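Local structure of malate dehydrogenase (Plasmodium falciparum, 6Y91) at residues Gly10-Ile15 / Phe230-Ala235; Phe113-Ser118 / Ala234-Met239. The protein catalyses the NAD-dependent interconversion of malate and oxaloacetate, and probably also acts on lactate and pyruvate. All blocks are in the same frame, centred on the assembly; numbering follows the deposited sequence.

Contact 1: Gly10-Ile15 / Phe230-Ala235; sequences GQIGAI and FAPAAA. With NAD (nicotinamide-adenine-dinucleotide), chain E.
Ile12 and Ile15, in the first turn of helix 11-22, which begins within the glycine-rich GxGxxG motif of the Rossmann NAD-binding fold, pack on Phe230, Pro232 and Ala233 of helix 230-244. The axes of the two short helical segments pass 8.5 Å apart at a crossing angle of -50°. Between them Ala233 CB lies against Ile15 CG2, 3.6 Å away. The other branch of Ile15 serves Phe230: CD1 stands over one ring face, displaced toward the rim, 3.9 Å from the centroid and 22° off the ring normal, a CH-pi contact. Ile12 points its extended branch at the cofactor, its CD1 lying 4.0 Å from Pro232 CB and 3.5 Å from NAD O5D. The backbone N of Ile12 donates a nearly straight hydrogen bond, 164° at the hydrogen, to NAD O1N at 3.0 Å. Gly10, the N-cap, brings its CA within 3.1 Å of NAD O5B. Phe230 N and Ala231 N bond to Asp44 of the second subunit. The side-chain contacts between the two helices are apolar, whereas the Ile12 amide near the helix start binds a phosphate oxygen of the pyrophosphate, whose negative charge the helix dipole would probably favour.

Contact 2: Phe113-Ser118 / Ala234-Met239; sequences FVICVS and AAITKM. With NAD (nicotinamide-adenine-dinucleotide), chain E.
Strand 113-116 and the 234-239 part of helix 230-244 run nearly antiparallel, at 166°, with segment axes 10.1 Å apart and Ile115 and Ile236 the nearest CA pair at 7.4 Å. Ile115 is in the middle of the contact and uses two branches. Its CG2 meets CG2 of Ile236 at 4.0 Å, while the CG1 arm, anti to the carbonyl carbon (chi1 -57°), carries CD1 to within 3.9 Å of Met239 CB. Beyond the strand end, Val117 and Ile236 reach for each other tip to tip, Val117 CG2 lying 3.6 Å from Ile236 CD1. While CG2 of Val117 faces Ile236, its CG1, anti to the backbone N, also reaches the cofactor, 3.3 Å from NAD O4D. The carbonyl O of Val117 accepts a weak hydrogen bond from the carboxamide nitrogen N7N of NAD, long at 3.4 Å although almost straight. At the start of the strand the Phe113 ring turns its edge to Met239 O, with CE2 4.3 Å away, and stacks with Tyr243 further along the helix. Strand 113-116 is an inner strand of the parallel Rossmann sheet, between 72-75 and 139-141; the helix lies against it, Ile236 also touching Val74 of one neighbour and Met239 touching Cys140 of the other, while helix 11-22 packs beside Ile236 through Val16.

How the contacts relate
Contacts 1 and 2 use overlapping parts of helix 230-244, sharing Ala234 and Ala235, with centres 9 Å apart. They touch directly: Ile12 CG2 of contact 1 lies 3.8 Å from Ile236 CD1 of contact 2, and Ile12 CD1 is 4.3 Å from Val117 CG1. Ile12, Val117 and Ile236 thus form one apolar cluster beside the cofactor. Segment 10-15 binds chiefly the pyrophosphate of NAD, with Ile12 CD1 also reaching the nicotinamide ring, whereas 113-118 meets the nicotinamide and its ribose. Met142, whose backbone O is also hydrogen-bonded to NAD, packs on Pro232, Ala235 and Met239, so that one NAD-binding residue packs against helix 230-244 in both contacts.

Contact 1: Gly10-Ile15 / Phe230-Ala235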
# COMPACT_ATOMS: atom_id res chain seq x y z
N GLY A 10 -3.13 -9.43 -23.43
CA GLY A 10 -1.88 -10.16 -23.38
C GLY A 10 -1.09 -9.86 -22.13
O GLY A 10 -1.65 -9.50 -21.08
N GLN A 11 0.23 -9.99 -22.23
CA GLN A 11 1.07 -9.92 -21.04
C GLN A 11 1.06 -8.53 -20.42
O GLN A 11 0.98 -8.39 -19.19
CB GLN A 11 2.50 -10.34 -21.38
CG GLN A 11 2.75 -11.83 -21.20
CD GLN A 11 2.87 -12.24 -19.74
OE1 GLN A 11 1.92 -12.12 -18.96
NE2 GLN A 11 4.04 -12.74 -19.36
N ILE A 12 1.12 -7.47 -21.23
CA ILE A 12 1.15 -6.12 -20.68
C ILE A 12 -0.23 -5.73 -20.16
O ILE A 12 -0.36 -5.19 -19.06
CB ILE A 12 1.67 -5.12 -21.73
CG1 ILE A 12 3.14 -5.37 -22.04
CG2 ILE A 12 1.47 -3.69 -21.24
CD1 ILE A 12 3.74 -4.38 -23.01
N GLY A 13 -1.27 -6.00 -20.95
CA GLY A 13 -2.62 -5.65 -20.53
C GLY A 13 -3.04 -6.36 -19.25
O GLY A 13 -3.73 -5.78 -18.41
N ALA A 14 -2.62 -7.62 -19.09
CA ALA A 14 -2.98 -8.36 -17.88
C ALA A 14 -2.31 -7.76 -16.65
O ALA A 14 -2.94 -7.67 -15.59
CB ALA A 14 -2.60 -9.83 -18.04
N ILE A 15 -1.05 -7.35 -16.77
CA ILE A 15 -0.35 -6.77 -15.63
C ILE A 15 -0.83 -5.35 -15.35
O ILE A 15 -0.77 -4.90 -14.20
CB ILE A 15 1.17 -6.83 -15.85
CG1 ILE A 15 1.61 -8.27 -16.09
CG2 ILE A 15 1.93 -6.28 -14.66
CD1 ILE A 15 3.05 -8.41 -16.51
N PHE A 230 6.44 -6.05 -17.21
CA PHE A 230 6.22 -5.47 -15.89
C PHE A 230 6.46 -3.97 -15.89
O PHE A 230 5.58 -3.18 -15.52
CB PHE A 230 7.11 -6.17 -14.86
CG PHE A 230 6.66 -7.56 -14.52
CD1 PHE A 230 5.51 -7.75 -13.77
CD2 PHE A 230 7.37 -8.66 -14.94
CE1 PHE A 230 5.08 -9.02 -13.45
CE2 PHE A 230 6.95 -9.94 -14.63
CZ PHE A 230 5.80 -10.12 -13.88
N ALA A 231 7.66 -3.55 -16.30
CA ALA A 231 7.96 -2.12 -16.34
C ALA A 231 7.02 -1.34 -17.25
O ALA A 231 6.52 -0.29 -16.82
CB ALA A 231 9.44 -1.91 -16.71
N PRO A 232 6.76 -1.76 -18.50
CA PRO A 232 5.74 -1.05 -19.30
C PRO A 232 4.40 -0.91 -18.59
O PRO A 232 3.82 0.18 -18.56
CB PRO A 232 5.63 -1.91 -20.56
CG PRO A 232 6.95 -2.55 -20.69
CD PRO A 232 7.42 -2.82 -19.29
N ALA A 233 3.89 -2.01 -18.02
CA ALA A 233 2.63 -1.95 -17.27
C ALA A 233 2.69 -0.91 -16.16
O ALA A 233 1.73 -0.15 -15.97
CB ALA A 233 2.31 -3.33 -16.70
N ALA A 234 3.80 -0.85 -15.44
CA ALA A 234 3.91 0.11 -14.34
C ALA A 234 3.91 1.54 -14.86
O ALA A 234 3.29 2.43 -14.27
CB ALA A 234 5.16 -0.17 -13.52
N ALA A 235 4.59 1.79 -15.98
CA ALA A 235 4.56 3.11 -16.60
C ALA A 235 3.14 3.50 -16.97
O ALA A 235 2.71 4.63 -16.70
CB ALA A 235 5.47 3.13 -17.83
PA NAD E . 0.86 -9.83 -26.49
O1A NAD E . 1.39 -10.73 -25.48
O2A NAD E . 1.01 -10.61 -27.70
O5B NAD E . -0.70 -9.44 -26.21
C5B NAD E . -1.35 -8.73 -27.24
C4B NAD E . -2.74 -9.19 -27.38
O4B NAD E . -3.40 -8.43 -28.48
C3B NAD E . -2.75 -10.64 -27.76
O3B NAD E . -3.40 -11.41 -26.69
C2B NAD E . -3.50 -10.75 -28.99
O2B NAD E . -4.40 -11.90 -28.91
C1B NAD E . -4.28 -9.49 -29.06
N9A NAD E . -4.77 -9.13 -30.35
C8A NAD E . -4.26 -9.51 -31.52
N7A NAD E . -4.89 -9.05 -32.39
C5A NAD E . -5.91 -8.27 -31.94
C6A NAD E . -6.97 -7.48 -32.56
N6A NAD E . -7.10 -7.39 -34.01
N1A NAD E . -7.91 -6.77 -31.70
C2A NAD E . -7.71 -6.91 -30.37
N3A NAD E . -6.80 -7.60 -29.84
C4A NAD E . -5.99 -8.21 -30.45
O3 NAD E . 1.70 -8.43 -26.58
PN NAD E . 2.27 -7.55 -25.28
O1N NAD E . 1.23 -7.31 -24.27
O2N NAD E . 3.31 -8.26 -24.53
O5D NAD E . 2.77 -6.09 -25.88
C5D NAD E . 1.75 -5.22 -26.36
C4D NAD E . 2.25 -4.17 -27.25
O4D NAD E . 3.09 -3.16 -26.52
C3D NAD E . 3.17 -4.88 -28.23
O3D NAD E . 3.17 -4.26 -29.53
C2D NAD E . 4.47 -4.69 -27.66
O2D NAD E . 5.39 -5.11 -28.66
C1D NAD E . 4.42 -3.21 -27.26
N1N NAD E . 5.39 -2.74 -26.54
C2N NAD E . 5.41 -1.35 -26.37
C3N NAD E . 6.48 -0.66 -25.43
C7N NAD E . 6.44 0.88 -25.25
O7N NAD E . 7.32 1.48 -24.71
N7N NAD E . 5.28 1.62 -25.79
C4N NAD E . 7.40 -1.45 -24.78
C5N NAD E . 7.25 -2.84 -24.83
C6N NAD E . 6.12 -3.51 -25.69

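Contact 2: Phe113-Ser118 / Ala234-Met239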
# COMPACT_ATOMS: atom_id res chain seq x y z
N PHE A 113 -9.85 8.84 -21.93
CA PHE A 113 -8.41 9.08 -22.06
C PHE A 113 -7.74 7.80 -22.57
O PHE A 113 -7.97 6.71 -22.04
CB PHE A 113 -7.84 9.49 -20.71
CG PHE A 113 -6.38 9.87 -20.74
CD1 PHE A 113 -5.91 10.80 -21.65
CD2 PHE A 113 -5.49 9.30 -19.84
CE1 PHE A 113 -4.57 11.15 -21.67
CE2 PHE A 113 -4.16 9.64 -19.85
CZ PHE A 113 -3.69 10.57 -20.77
N VAL A 114 -6.91 7.94 -23.60
CA VAL A 114 -6.44 6.81 -24.39
C VAL A 114 -4.92 6.72 -24.30
O VAL A 114 -4.22 7.68 -24.67
CB VAL A 114 -6.89 6.91 -25.86
CG1 VAL A 114 -6.44 5.67 -26.63
CG2 VAL A 114 -8.39 7.09 -25.94
N ILE A 115 -4.42 5.58 -23.82
CA ILE A 115 -2.99 5.30 -23.70
C ILE A 115 -2.67 4.16 -24.65
O ILE A 115 -2.96 2.99 -24.36
CB ILE A 115 -2.61 4.94 -22.25
CG1 ILE A 115 -2.99 6.06 -21.28
CG2 ILE A 115 -1.12 4.61 -22.15
CD1 ILE A 115 -2.75 5.69 -19.82
N CYS A 116 -2.05 4.48 -25.79
CA CYS A 116 -1.65 3.46 -26.76
C CYS A 116 -0.28 2.90 -26.40
O CYS A 116 0.61 3.64 -25.95
CB CYS A 116 -1.63 4.06 -28.17
SG CYS A 116 -3.15 4.90 -28.64
N VAL A 117 -0.10 1.59 -26.61
CA VAL A 117 1.12 0.89 -26.22
C VAL A 117 1.70 0.13 -27.40
O VAL A 117 2.92 -0.02 -27.52
CB VAL A 117 0.86 -0.06 -25.02
CG1 VAL A 117 2.17 -0.67 -24.49
CG2 VAL A 117 0.12 0.67 -23.91
N SER A 118 0.82 -0.35 -28.28
CA SER A 118 1.23 -1.19 -29.40
C SER A 118 2.30 -0.50 -30.24
O SER A 118 2.26 0.70 -30.45
CB SER A 118 0.02 -1.53 -30.28
OG SER A 118 -1.13 -1.82 -29.50
N ALA A 234 3.80 -0.85 -15.44
CA ALA A 234 3.91 0.11 -14.34
C ALA A 234 3.91 1.54 -14.86
O ALA A 234 3.29 2.43 -14.27
CB ALA A 234 5.16 -0.17 -13.52
N ALA A 235 4.59 1.79 -15.98
CA ALA A 235 4.56 3.11 -16.60
C ALA A 235 3.14 3.50 -16.97
O ALA A 235 2.71 4.63 -16.70
CB ALA A 235 5.47 3.13 -17.83
N ILE A 236 2.39 2.58 -17.58
CA ILE A 236 1.02 2.87 -17.98
C ILE A 236 0.17 3.19 -16.75
O ILE A 236 -0.58 4.17 -16.73
CB ILE A 236 0.43 1.70 -18.78
CG1 ILE A 236 1.25 1.43 -20.04
CG2 ILE A 236 -1.03 1.97 -19.13
CD1 ILE A 236 1.15 0.01 -20.54
N THR A 237 0.25 2.33 -15.73
CA THR A 237 -0.57 2.50 -14.53
C THR A 237 -0.38 3.88 -13.90
O THR A 237 -1.35 4.50 -13.44
CB THR A 237 -0.26 1.40 -13.52
OG1 THR A 237 -0.42 0.12 -14.15
CG2 THR A 237 -1.21 1.48 -12.34
N LYS A 238 0.86 4.38 -13.87
CA LYS A 238 1.09 5.68 -13.26
C LYS A 238 0.57 6.81 -14.15
O LYS A 238 0.17 7.86 -13.64
CB LYS A 238 2.57 5.87 -12.92
CG LYS A 238 2.99 5.15 -11.65
CD LYS A 238 2.34 5.76 -10.41
CE LYS A 238 3.12 5.47 -9.14
NZ LYS A 238 4.58 5.67 -9.31
N MET A 239 0.54 6.59 -15.47
CA MET A 239 -0.13 7.54 -16.35
C MET A 239 -1.64 7.50 -16.13
O MET A 239 -2.30 8.54 -16.15
CB MET A 239 0.20 7.24 -17.81
CG MET A 239 1.63 7.56 -18.21
SD MET A 239 2.08 6.88 -19.83
CE MET A 239 1.20 8.00 -20.92
PA NAD E . 0.86 -9.83 -26.49
O1A NAD E . 1.39 -10.73 -25.48
O2A NAD E . 1.01 -10.61 -27.70
O5B NAD E . -0.70 -9.44 -26.21
C5B NAD E . -1.35 -8.73 -27.24
C4B NAD E . -2.74 -9.19 -27.38
O4B NAD E . -3.40 -8.43 -28.48
C3B NAD E . -2.75 -10.64 -27.76
O3B NAD E . -3.40 -11.41 -26.69
C2B NAD E . -3.50 -10.75 -28.99
O2B NAD E . -4.40 -11.90 -28.91
C1B NAD E . -4.28 -9.49 -29.06
N9A NAD E . -4.77 -9.13 -30.35
C8A NAD E . -4.26 -9.51 -31.52
N7A NAD E . -4.89 -9.05 -32.39
C5A NAD E . -5.91 -8.27 -31.94
C6A NAD E . -6.97 -7.48 -32.56
N6A NAD E . -7.10 -7.39 -34.01
N1A NAD E . -7.91 -6.77 -31.70
C2A NAD E . -7.71 -6.91 -30.37
N3A NAD E . -6.80 -7.60 -29.84
C4A NAD E . -5.99 -8.21 -30.45
O3 NAD E . 1.70 -8.43 -26.58
PN NAD E . 2.27 -7.55 -25.28
O1N NAD E . 1.23 -7.31 -24.27
O2N NAD E . 3.31 -8.26 -24.53
O5D NAD E . 2.77 -6.09 -25.88
C5D NAD E . 1.75 -5.22 -26.36
C4D NAD E . 2.25 -4.17 -27.25
O4D NAD E . 3.09 -3.16 -26.52
C3D NAD E . 3.17 -4.88 -28.23
O3D NAD E . 3.17 -4.26 -29.53
C2D NAD E . 4.47 -4.69 -27.66
O2D NAD E . 5.39 -5.11 -28.66
C1D NAD E . 4.42 -3.21 -27.26
N1N NAD E . 5.39 -2.74 -26.54
C2N NAD E . 5.41 -1.35 -26.37
C3N NAD E . 6.48 -0.66 -25.43
C7N NAD E . 6.44 0.88 -25.25
O7N NAD E . 7.32 1.48 -24.71
N7N NAD E . 5.28 1.62 -25.79
C4N NAD E . 7.40 -1.45 -24.78
C5N NAD E . 7.25 -2.84 -24.83
C6N NAD E . 6.12 -3.51 -25.69